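PDB 4OIF: beta-galactosidase from Geobacillus stearothermophilus, which probably hydrolyses terminal non-reducing beta-D-galactose residues in beta-D-galactosides, as a zinc-containing, trimeric member of glycoside hydrolase family 42. Local coordinates for residues Ser56-Glu61 with Tyr65-Leu70; Asn46-Gly51 with Asp75-Ile80. One frame throughout, in Å; residues are numbered along the deposited sequence.

Both contacts belong to one beta-alpha unit of the TIM-barrel domain, and their centres lie about 17 Å apart. Along the chain, strand 47-50 of contact 2 comes first; the short helix 55-58 and the turn of contact 1 follow, and helix 68-79 then serves both, its first turn in contact 1 and its last in contact 2. Contact 1 therefore falls within the connection that contact 2 brings back against the barrel. The two meet directly where Leu70 CD1 packs on Val50 CG1 at 3.7 Å. In contact 2 the helix lies against the barrel wall, whereas contact 1 shapes the excursion beyond the strand's C-terminal end, beside a second subunit.

Contact 1 of 2, residues Ser56-Glu61 with Tyr65-Leu70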
loop_
_atom_site.group_PDB
_atom_site.type_symbol
_atom_site.label_atom_id
_atom_site.label_comp_id
_atom_site.label_asym_id
_atom_site.label_seq_id
_atom_site.Cartn_x
_atom_site.Cartn_y
_atom_site.Cartn_z
ATOM N N SER A 56 -0.422 23.037 -28.832
ATOM C CA SER A 56 -1.387 24.058 -28.487
ATOM C C SER A 56 -0.873 25.451 -28.864
ATOM O O SER A 56 -1.663 26.362 -29.086
ATOM C CB SER A 56 -1.713 23.969 -26.995
ATOM O OG SER A 56 -2.304 25.156 -26.521
ATOM N N ALA A 57 0.445 25.616 -28.950
ATOM C CA ALA A 57 1.016 26.895 -29.363
ATOM C C ALA A 57 1.056 27.009 -30.878
ATOM O O ALA A 57 1.033 28.109 -31.424
ATOM C CB ALA A 57 2.417 27.070 -28.790
ATOM N N LEU A 58 1.143 25.863 -31.546
ATOM C CA LEU A 58 1.204 25.814 -32.997
ATOM C C LEU A 58 -0.198 25.841 -33.604
ATOM O O LEU A 58 -0.421 26.425 -34.662
ATOM C CB LEU A 58 1.943 24.556 -33.451
ATOM C CG LEU A 58 3.432 24.557 -33.124
ATOM C CD1 LEU A 58 4.039 23.189 -33.377
ATOM C CD2 LEU A 58 4.099 25.609 -33.986
ATOM N N GLU A 59 -1.143 25.195 -32.933
ATOM C CA GLU A 59 -2.512 25.147 -33.422
ATOM C C GLU A 59 -3.445 25.398 -32.242
ATOM O O GLU A 59 -4.037 24.473 -31.690
ATOM C CB GLU A 59 -2.791 23.798 -34.100
ATOM C CG GLU A 59 -4.091 23.718 -34.891
ATOM C CD GLU A 59 -4.284 22.368 -35.592
ATOM O OE1 GLU A 59 -3.468 21.451 -35.364
ATOM O OE2 GLU A 59 -5.258 22.228 -36.366
ATOM N N PRO A 60 -3.555 26.665 -31.833
ATOM C CA PRO A 60 -4.318 27.045 -30.644
ATOM C C PRO A 60 -5.778 26.603 -30.728
ATOM O O PRO A 60 -6.358 26.161 -29.737
ATOM C CB PRO A 60 -4.186 28.571 -30.624
ATOM C CG PRO A 60 -3.745 28.940 -31.968
ATOM C CD PRO A 60 -2.903 27.830 -32.442
ATOM N N GLU A 61 -6.356 26.714 -31.917
ATOM C CA GLU A 61 -7.642 26.099 -32.202
ATOM C C GLU A 61 -7.512 25.303 -33.491
ATOM O O GLU A 61 -6.559 25.517 -34.242
ATOM C CB GLU A 61 -8.734 27.164 -32.303
ATOM C CG GLU A 61 -8.938 27.897 -30.993
ATOM C CD GLU A 61 -9.596 29.235 -31.168
ATOM O OE1 GLU A 61 -9.893 29.605 -32.329
ATOM O OE2 GLU A 61 -9.812 29.914 -30.137
ATOM N N TYR A 65 -3.438 28.179 -37.314
ATOM C CA TYR A 65 -2.022 27.979 -37.002
ATOM C C TYR A 65 -1.267 29.239 -36.625
ATOM O O TYR A 65 -1.582 30.347 -37.067
ATOM C CB TYR A 65 -1.321 27.300 -38.174
ATOM C CG TYR A 65 -1.950 25.974 -38.504
ATOM C CD1 TYR A 65 -1.697 24.850 -37.717
ATOM C CD2 TYR A 65 -2.820 25.847 -39.587
ATOM C CE1 TYR A 65 -2.294 23.630 -38.000
ATOM C CE2 TYR A 65 -3.422 24.628 -39.886
ATOM C CZ TYR A 65 -3.155 23.524 -39.089
ATOM O OH TYR A 65 -3.739 22.314 -39.386
ATOM N N ARG A 66 -0.262 29.034 -35.784
ATOM C CA ARG A 66 0.589 30.093 -35.281
ATOM C C ARG A 66 2.035 29.651 -35.351
ATOM O O ARG A 66 2.599 29.262 -34.330
ATOM C CB ARG A 66 0.229 30.440 -33.840
ATOM C CG ARG A 66 -1.126 31.082 -33.668
ATOM C CD ARG A 66 -1.125 32.518 -34.148
ATOM N NE ARG A 66 -2.425 33.136 -33.901
ATOM C CZ ARG A 66 -3.413 33.201 -34.791
ATOM N NH1 ARG A 66 -3.256 32.698 -36.012
ATOM N NH2 ARG A 66 -4.560 33.780 -34.457
ATOM N N PHE A 67 2.629 29.710 -36.544
ATOM C CA PHE A 67 4.014 29.274 -36.747
ATOM C C PHE A 67 5.045 30.403 -36.630
ATOM O O PHE A 67 6.248 30.135 -36.610
ATOM C CB PHE A 67 4.184 28.613 -38.123
ATOM C CG PHE A 67 3.563 27.259 -38.232
ATOM C CD1 PHE A 67 4.110 26.177 -37.565
ATOM C CD2 PHE A 67 2.441 27.061 -39.018
ATOM C CE1 PHE A 67 3.547 24.921 -37.671
ATOM C CE2 PHE A 67 1.865 25.810 -39.130
ATOM C CZ PHE A 67 2.419 24.734 -38.455
ATOM N N GLU A 68 4.588 31.652 -36.555
ATOM C CA GLU A 68 5.510 32.788 -36.623
ATOM C C GLU A 68 6.528 32.767 -35.486
ATOM O O GLU A 68 7.740 32.959 -35.718
ATOM C CB GLU A 68 4.743 34.110 -36.625
ATOM C CG GLU A 68 3.710 34.234 -37.757
ATOM C CD GLU A 68 2.415 33.452 -37.479
ATOM O OE1 GLU A 68 1.855 33.583 -36.365
ATOM O OE2 GLU A 68 1.966 32.699 -38.374
ATOM N N TRP A 69 6.059 32.494 -34.269
ATOM C CA TRP A 69 6.971 32.471 -33.123
ATOM C C TRP A 69 8.074 31.415 -33.322
ATOM O O TRP A 69 9.235 31.647 -32.974
ATOM C CB TRP A 69 6.209 32.223 -31.812
ATOM C CG TRP A 69 5.554 30.882 -31.745
ATOM C CD1 TRP A 69 4.277 30.574 -32.121
ATOM C CD2 TRP A 69 6.147 29.661 -31.298
ATOM N NE1 TRP A 69 4.042 29.241 -31.936
ATOM C CE2 TRP A 69 5.174 28.654 -31.433
ATOM C CE3 TRP A 69 7.412 29.317 -30.812
ATOM C CZ2 TRP A 69 5.419 27.327 -31.086
ATOM C CZ3 TRP A 69 7.656 27.999 -30.469
ATOM C CH2 TRP A 69 6.665 27.022 -30.602
ATOM N N LEU A 70 7.715 30.274 -33.914
ATOM C CA LEU A 70 8.682 29.204 -34.114
ATOM C C LEU A 70 9.655 29.574 -35.252
ATOM O O LEU A 70 10.847 29.218 -35.208
ATOM C CB LEU A 70 7.968 27.867 -34.378
ATOM C CG LEU A 70 8.822 26.638 -34.714
ATOM C CD1 LEU A 70 9.851 26.332 -33.642
ATOM C CD2 LEU A 70 7.928 25.437 -34.935
HETATM O O HOH W 1 -2.698 20.589 -37.650
#
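Leu58 and Trp69 meet at about a right angle in the beta-alpha connection of the TIM barrel, where the chain turns back from helix 55-58 into helix 68-79. Leu58 CD2 lies 3.6 Å from Trp69 CZ2 and also touches Phe67 CD1 and Leu70 CD2, one methyl shared by three side chains. Trp69 CG sits between its backbone N and carbonyl carbon (chi1 64°), which brings the indole edge to Ala57: Trp69 NE1 donates to Ala57 O at 3.3 Å, from above the carbonyl plane, while CZ2 packs on Ala57 CB. Replacing Trp69 by a leucine would probably leave Ala57 O without this donor and open a gap beside Leu58 CD2. The backbones are tied by Arg66 N to Leu58 O (2.8 Å, 158°). Farther along, Glu59 and Tyr65 run side by side, carboxylate and ring planes 36° apart, with Glu59 CD 3.4 Å from Tyr65 CE1. The carboxylate takes hydrogen bonds from Gly63 N at OE2 and Trp55 NE1 at OE1, and Ser56 N bonds Ser197 of the second subunit. A water in the plane of the Tyr65 ring joins the two ends, 2.6 Å from Glu59 OE1 and 2.7 Å from Tyr65 OH.

Contact 2 of 2, residues Asn46-Gly51 with Asp75-Ile80; sequences NTFTVG and DDIYRI
Phe48 and Val50 of strand 47-50 face Ile77 of helix 68-79, a strand-to-helix packing of the TIM barrel made wholly of apolar side chains, with no hydrogen bond across it. The strand is entered at Asn46, whose CB points away from the helix. Asn46 OD1 accepts a hydrogen bond from Thr47 OG1 at 2.6 Å and another from His17 N, so this amide oxygen fastens the start of the strand to its neighbour. Thr47 also directs its CB away from helix 68-79, as the alternation of a strand requires. Phe48 follows on the other side of the strand, its CB directed toward the helix. With CG anti to the carbonyl carbon (chi1 -53°), the ring presents its edge to Ile77: Phe48 CD2 lies 4.1 Å from Ile77 CG2, which sits near the ring plane. After Thr49, which takes no part, Val50 again points toward the helix, where Val50 CG2 approaches Ile77 CD1 at 4.4 Å, a looser meeting than that of Phe48. Ile77 thus spans two strand residues with two branches, CG2 on Phe48 and the extended CG1-CD1 arm (chi2 169°) reaching Val50. Gly51 ends the segment with a positive phi of 88°, where a side chain would jam against the carbonyl oxygen of Val50. Strand 47-50 runs parallel to strands 16-21 and 83-87, between them; Ile77 also touches Tyr21 and Val84 on these neighbours, Phe48 packs on Tyr21 and on Met40 of helix 30-42, and that helix lies alongside through Leu37 on Asp76 and Ile80.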
loop_
_atom_site.group_PDB
_atom_site.type_symbol
_atom_site.label_atom_id
_atom_site.label_comp_id
_atom_site.label_asym_id
_atom_site.label_seq_id
_atom_site.Cartn_x
_atom_site.Cartn_y
_atom_site.Cartn_z
ATOM N N ASN A 46 24.618 24.885 -27.901
ATOM C CA ASN A 46 24.504 25.044 -29.347
ATOM C C ASN A 46 23.307 24.323 -29.972
ATOM O O ASN A 46 22.938 24.575 -31.122
ATOM C CB ASN A 46 25.796 24.553 -30.010
ATOM C CG ASN A 46 26.201 23.160 -29.544
ATOM O OD1 ASN A 46 25.394 22.234 -29.537
ATOM N ND2 ASN A 46 27.458 23.013 -29.143
ATOM N N THR A 47 22.708 23.409 -29.225
ATOM C CA THR A 47 21.665 22.568 -29.789
ATOM C C THR A 47 20.444 22.551 -28.886
ATOM O O THR A 47 20.558 22.347 -27.673
ATOM C CB THR A 47 22.176 21.142 -30.017
ATOM O OG1 THR A 47 23.342 21.200 -30.846
ATOM C CG2 THR A 47 21.110 20.286 -30.702
ATOM N N PHE A 48 19.275 22.794 -29.475
ATOM C CA PHE A 48 18.062 22.891 -28.668
ATOM C C PHE A 48 16.884 22.134 -29.276
ATOM O O PHE A 48 16.579 22.270 -30.461
ATOM C CB PHE A 48 17.711 24.366 -28.437
ATOM C CG PHE A 48 18.853 25.152 -27.864
ATOM C CD1 PHE A 48 19.104 25.142 -26.503
ATOM C CD2 PHE A 48 19.712 25.855 -28.695
ATOM C CE1 PHE A 48 20.175 25.838 -25.984
ATOM C CE2 PHE A 48 20.787 26.555 -28.178
ATOM C CZ PHE A 48 21.021 26.545 -26.825
ATOM N N THR A 49 16.243 21.330 -28.438
ATOM C CA THR A 49 15.082 20.560 -28.819
ATOM C C THR A 49 13.817 21.382 -28.640
ATOM O O THR A 49 13.404 21.660 -27.511
ATOM C CB THR A 49 14.978 19.288 -27.993
ATOM O OG1 THR A 49 16.192 18.544 -28.130
ATOM C CG2 THR A 49 13.817 18.450 -28.466
ATOM N N VAL A 50 13.206 21.769 -29.757
ATOM C CA VAL A 50 12.084 22.695 -29.721
ATOM C C VAL A 50 10.785 22.029 -30.173
ATOM O O VAL A 50 10.791 21.135 -31.030
ATOM C CB VAL A 50 12.388 23.945 -30.581
ATOM C CG1 VAL A 50 11.246 24.960 -30.519
ATOM C CG2 VAL A 50 13.674 24.585 -30.091
ATOM N N GLY A 51 9.685 22.440 -29.551
ATOM C CA GLY A 51 8.357 22.013 -29.951
ATOM C C GLY A 51 7.799 20.735 -29.349
ATOM O O GLY A 51 6.771 20.252 -29.824
ATOM N N ASP A 75 15.217 31.096 -36.673
ATOM C CA ASP A 75 16.124 32.129 -37.155
ATOM C C ASP A 75 17.069 32.594 -36.050
ATOM O O ASP A 75 18.263 32.692 -36.273
ATOM C CB ASP A 75 15.350 33.309 -37.742
ATOM C CG ASP A 75 14.795 33.002 -39.126
ATOM O OD1 ASP A 75 15.183 31.954 -39.699
ATOM O OD2 ASP A 75 13.978 33.800 -39.641
ATOM N N ASP A 76 16.531 32.852 -34.863
ATOM C CA ASP A 76 17.306 33.370 -33.734
ATOM C C ASP A 76 18.379 32.399 -33.265
ATOM O O ASP A 76 19.501 32.798 -32.950
ATOM C CB ASP A 76 16.391 33.697 -32.546
ATOM C CG ASP A 76 15.629 34.976 -32.739
ATOM O OD1 ASP A 76 15.964 35.717 -33.677
ATOM O OD2 ASP A 76 14.712 35.259 -31.946
ATOM N N ILE A 77 18.023 31.126 -33.178
ATOM C CA ILE A 77 18.979 30.143 -32.713
ATOM C C ILE A 77 20.055 30.011 -33.765
ATOM O O ILE A 77 21.245 29.928 -33.427
ATOM C CB ILE A 77 18.302 28.804 -32.419
ATOM C CG1 ILE A 77 17.547 28.909 -31.095
ATOM C CG2 ILE A 77 19.314 27.652 -32.383
ATOM C CD1 ILE A 77 16.637 27.755 -30.852
ATOM N N TYR A 78 19.644 30.028 -35.036
ATOM C CA TYR A 78 20.615 29.972 -36.126
ATOM C C TYR A 78 21.598 31.164 -36.062
ATOM O O TYR A 78 22.804 31.011 -36.249
ATOM C CB TYR A 78 19.885 29.934 -37.478
ATOM C CG TYR A 78 20.780 29.700 -38.683
ATOM C CD1 TYR A 78 21.645 28.611 -38.731
ATOM C CD2 TYR A 78 20.742 30.550 -39.782
ATOM C CE1 TYR A 78 22.457 28.391 -39.826
ATOM C CE2 TYR A 78 21.553 30.333 -40.887
ATOM C CZ TYR A 78 22.410 29.254 -40.895
ATOM O OH TYR A 78 23.222 29.015 -41.975
ATOM N N ARG A 79 21.068 32.340 -35.753
ATOM C CA ARG A 79 21.845 33.576 -35.724
ATOM C C ARG A 79 23.026 33.487 -34.764
ATOM O O ARG A 79 24.123 33.932 -35.078
ATOM C CB ARG A 79 20.940 34.751 -35.339
ATOM C CG ARG A 79 21.535 36.123 -35.583
ATOM C CD ARG A 79 20.504 37.234 -35.335
ATOM N NE ARG A 79 20.488 37.670 -33.943
ATOM C CZ ARG A 79 19.454 37.551 -33.127
ATOM N NH1 ARG A 79 18.323 37.026 -33.555
ATOM N NH2 ARG A 79 19.549 37.972 -31.879
ATOM N N ILE A 80 22.792 32.915 -33.588
ATOM C CA ILE A 80 23.852 32.782 -32.589
ATOM C C ILE A 80 24.674 31.506 -32.787
ATOM O O ILE A 80 25.408 31.091 -31.895
ATOM C CB ILE A 80 23.290 32.786 -31.151
ATOM C CG1 ILE A 80 22.394 31.569 -30.921
ATOM C CG2 ILE A 80 22.526 34.076 -30.878
ATOM C CD1 ILE A 80 21.911 31.441 -29.513
#